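Local coordinates for protein VP1 (Polyomavirus HPyV6, PDB 4PCG) that probably serves as the major structural protein of the polyomavirus capsid, assembling into pentamers and taking part in attachment to host cells, at residues N30-A38 against Q166-I174. Numbering follows the deposited sequence.
Sequences NFASGSNTA and QVTAANFPI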
loop_
_atom_site.group_PDB
_atom_site.type_symbol
_atom_site.label_atom_id
_atom_site.label_comp_id
_atom_site.label_asym_id
_atom_site.label_seq_id
_atom_site.Cartn_x
_atom_site.Cartn_y
_atom_site.Cartn_z
ATOM N N ASN B 30 24.477 7.128 13.350
ATOM C CA ASN B 30 25.156 7.795 14.433
ATOM C C ASN B 30 24.324 7.739 15.716
ATOM O O ASN B 30 23.244 8.321 15.779
ATOM C CB ASN B 30 25.321 9.241 13.968
ATOM C CG ASN B 30 25.680 10.168 15.066
ATOM O OD1 ASN B 30 26.450 9.815 15.991
ATOM N ND2 ASN B 30 25.132 11.380 14.999
ATOM N N PHE B 31 24.840 7.034 16.707
ATOM C CA PHE B 31 24.290 6.944 18.074
ATOM C C PHE B 31 25.278 7.654 19.010
ATOM O O PHE B 31 25.934 7.040 19.878
ATOM C CB PHE B 31 24.154 5.459 18.494
ATOM C CG PHE B 31 23.085 4.691 17.741
ATOM C CD1 PHE B 31 23.393 4.010 16.558
ATOM C CD2 PHE B 31 21.781 4.630 18.214
ATOM C CE1 PHE B 31 22.429 3.301 15.864
ATOM C CE2 PHE B 31 20.807 3.919 17.526
ATOM C CZ PHE B 31 21.129 3.239 16.365
ATOM N N ALA B 32 25.455 8.947 18.783
ATOM C CA ALA B 32 26.444 9.742 19.525
ATOM C C ALA B 32 26.277 9.703 21.029
ATOM O O ALA B 32 25.176 9.567 21.523
ATOM C CB ALA B 32 26.386 11.183 19.048
ATOM N N SER B 33 27.366 9.884 21.761
ATOM C CA SER B 33 27.304 10.087 23.203
ATOM C C SER B 33 27.564 11.539 23.587
ATOM O O SER B 33 27.531 11.884 24.755
ATOM C CB SER B 33 28.306 9.172 23.907
ATOM O OG SER B 33 29.555 9.261 23.259
ATOM N N GLY B 34 27.805 12.394 22.588
ATOM C CA GLY B 34 28.112 13.801 22.825
ATOM C C GLY B 34 28.116 14.560 21.479
ATOM O O GLY B 34 27.852 13.995 20.417
ATOM N N SER B 35 28.435 15.839 21.531
ATOM C CA SER B 35 28.214 16.734 20.354
ATOM C C SER B 35 29.235 16.580 19.226
ATOM O O SER B 35 28.912 16.716 18.047
ATOM C CB SER B 35 28.289 18.186 20.821
ATOM O OG SER B 35 29.524 18.437 21.488
ATOM N N ASN B 36 30.492 16.383 19.621
ATOM C CA ASN B 36 31.619 16.456 18.691
ATOM C C ASN B 36 32.172 15.063 18.385
ATOM O O ASN B 36 33.219 14.930 17.756
ATOM C CB ASN B 36 32.709 17.328 19.317
ATOM C CG ASN B 36 33.545 18.075 18.293
ATOM O OD1 ASN B 36 33.014 18.683 17.372
ATOM N ND2 ASN B 36 34.864 18.084 18.493
ATOM N N THR B 37 31.459 14.042 18.848
ATOM C CA THR B 37 31.887 12.651 18.740
ATOM C C THR B 37 30.733 11.764 18.256
ATOM O O THR B 37 30.041 11.064 19.045
ATOM C CB THR B 37 32.494 12.130 20.074
ATOM O OG1 THR B 37 31.653 12.479 21.192
ATOM C CG2 THR B 37 33.876 12.736 20.279
ATOM N N ALA B 38 30.532 11.808 16.938
ATOM C CA ALA B 38 29.608 10.876 16.285
ATOM C C ALA B 38 30.120 9.448 16.513
ATOM O O ALA B 38 31.346 9.194 16.588
ATOM C CB ALA B 38 29.461 11.171 14.799
ATOM N N GLN B 166 19.253 24.560 14.724
ATOM C CA GLN B 166 19.740 23.841 13.562
ATOM C C GLN B 166 20.592 22.632 13.953
ATOM O O GLN B 166 21.282 22.625 15.007
ATOM C CB GLN B 166 20.570 24.810 12.712
ATOM C CG GLN B 166 19.731 25.928 12.104
ATOM C CD GLN B 166 20.548 26.999 11.405
ATOM O OE1 GLN B 166 21.297 27.714 12.047
ATOM N NE2 GLN B 166 20.442 27.068 10.073
ATOM N N VAL B 167 20.543 21.618 13.103
ATOM C CA VAL B 167 21.349 20.424 13.266
ATOM C C VAL B 167 22.793 20.680 12.809
ATOM O O VAL B 167 23.122 20.617 11.633
ATOM C CB VAL B 167 20.710 19.213 12.586
ATOM C CG1 VAL B 167 21.573 17.977 12.804
ATOM C CG2 VAL B 167 19.318 18.981 13.141
ATOM N N THR B 168 23.647 21.011 13.774
ATOM C CA THR B 168 25.015 21.370 13.512
ATOM C C THR B 168 25.992 20.466 14.250
ATOM O O THR B 168 27.184 20.724 14.256
ATOM C CB THR B 168 25.257 22.810 13.944
ATOM O OG1 THR B 168 24.982 22.939 15.341
ATOM C CG2 THR B 168 24.334 23.764 13.180
ATOM N N ALA B 169 25.486 19.421 14.892
ATOM C CA ALA B 169 26.346 18.523 15.672
ATOM C C ALA B 169 25.743 17.125 15.639
ATOM O O ALA B 169 24.696 16.928 15.055
ATOM C CB ALA B 169 26.481 19.032 17.101
ATOM N N ALA B 170 26.434 16.189 16.278
ATOM C CA ALA B 170 26.155 14.761 16.184
ATOM C C ALA B 170 25.111 14.292 17.197
ATOM O O ALA B 170 24.724 13.127 17.174
ATOM C CB ALA B 170 27.451 13.966 16.407
ATOM N N ASN B 171 24.608 15.172 18.046
ATOM C CA ASN B 171 23.802 14.716 19.183
ATOM C C ASN B 171 22.349 15.217 19.222
ATOM O O ASN B 171 21.830 15.519 20.287
ATOM C CB ASN B 171 24.551 15.019 20.480
ATOM C CG ASN B 171 24.723 16.496 20.735
ATOM O OD1 ASN B 171 24.675 17.322 19.793
ATOM N ND2 ASN B 171 24.885 16.852 22.002
ATOM N N PHE B 172 21.718 15.299 18.050
ATOM C CA PHE B 172 20.291 15.596 17.918
ATOM C C PHE B 172 19.473 14.304 17.729
ATOM O O PHE B 172 19.391 13.766 16.632
ATOM C CB PHE B 172 20.045 16.561 16.762
ATOM C CG PHE B 172 20.512 17.948 17.044
ATOM C CD1 PHE B 172 21.851 18.300 16.881
ATOM C CD2 PHE B 172 19.607 18.936 17.432
ATOM C CE1 PHE B 172 22.285 19.582 17.166
ATOM C CE2 PHE B 172 20.037 20.228 17.682
ATOM C CZ PHE B 172 21.375 20.553 17.540
ATOM N N PRO B 173 18.844 13.824 18.815
ATOM C CA PRO B 173 18.061 12.590 18.675
ATOM C C PRO B 173 16.820 12.768 17.851
ATOM O O PRO B 173 16.062 13.743 18.021
ATOM C CB PRO B 173 17.732 12.194 20.129
ATOM C CG PRO B 173 17.893 13.438 20.936
ATOM C CD PRO B 173 18.934 14.274 20.208
ATOM N N ILE B 174 16.570 11.805 16.976
ATOM C CA ILE B 174 15.347 11.846 16.182
ATOM C C ILE B 174 14.077 11.664 17.008
ATOM O O ILE B 174 12.985 12.001 16.541
ATOM C CB ILE B 174 15.370 10.861 14.994
ATOM C CG1 ILE B 174 15.347 9.405 15.501
ATOM C CG2 ILE B 174 16.560 11.135 14.093
ATOM C CD1 ILE B 174 15.311 8.365 14.375
#
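Two hydrogen bonds grip the peptide groups of Ala170 from the loop 30-38. Asn30 ND2 donates to Ala170 O at 2.8 Å, approaching in the carbonyl plane on a lone pair, although the oxygen sits 19° out of the Asn30 amide plane. With CG anti to the backbone N (chi1 165°), the amide of Asn30 is carried across to the other loop. An asparagine suits this buried place because its short amide both gives and accepts: ND2 is shared with Tyr61 O, while OD1 takes the N-H of Val39, so the group is held from both ends and its rotation fixed. The second bond is backbone to backbone, Ala170 N to Ser35 O at 3.1 Å.

Both segments are irregular connections of the VP1 jelly roll, an antiparallel beta fold; residues 30-38 follow the long strand 9-27, and residues 166-174 lead from strand 163-166 to strand 177-179. No strand pairing joins them here, and the polar grip on Ala170 ties one loop to the other.

Apolar contact centres on the methyl group of Ala170, which fits among the backbone and small side chains of residues 30-38. Its CB lies 4.0 Å from Ala32 CB and 3.8 Å from Ala38 CB, methyl against methyl, and alanine is short enough to let the backbones come this close.

Van der Waals packing against carbonyl oxygens comes from Ala169, whose CB rests 3.5 Å from Ser35 O, and from Asn171, whose CB meets the oxygen presented by Gly34 at 3.5 Å. Asparagine suits position 171 because its flat amide can lie over the Ser35 backbone, CG being 3.5 Å from Ser35 CA, while its ND2 is also hydrogen-bonded to Gly145 O.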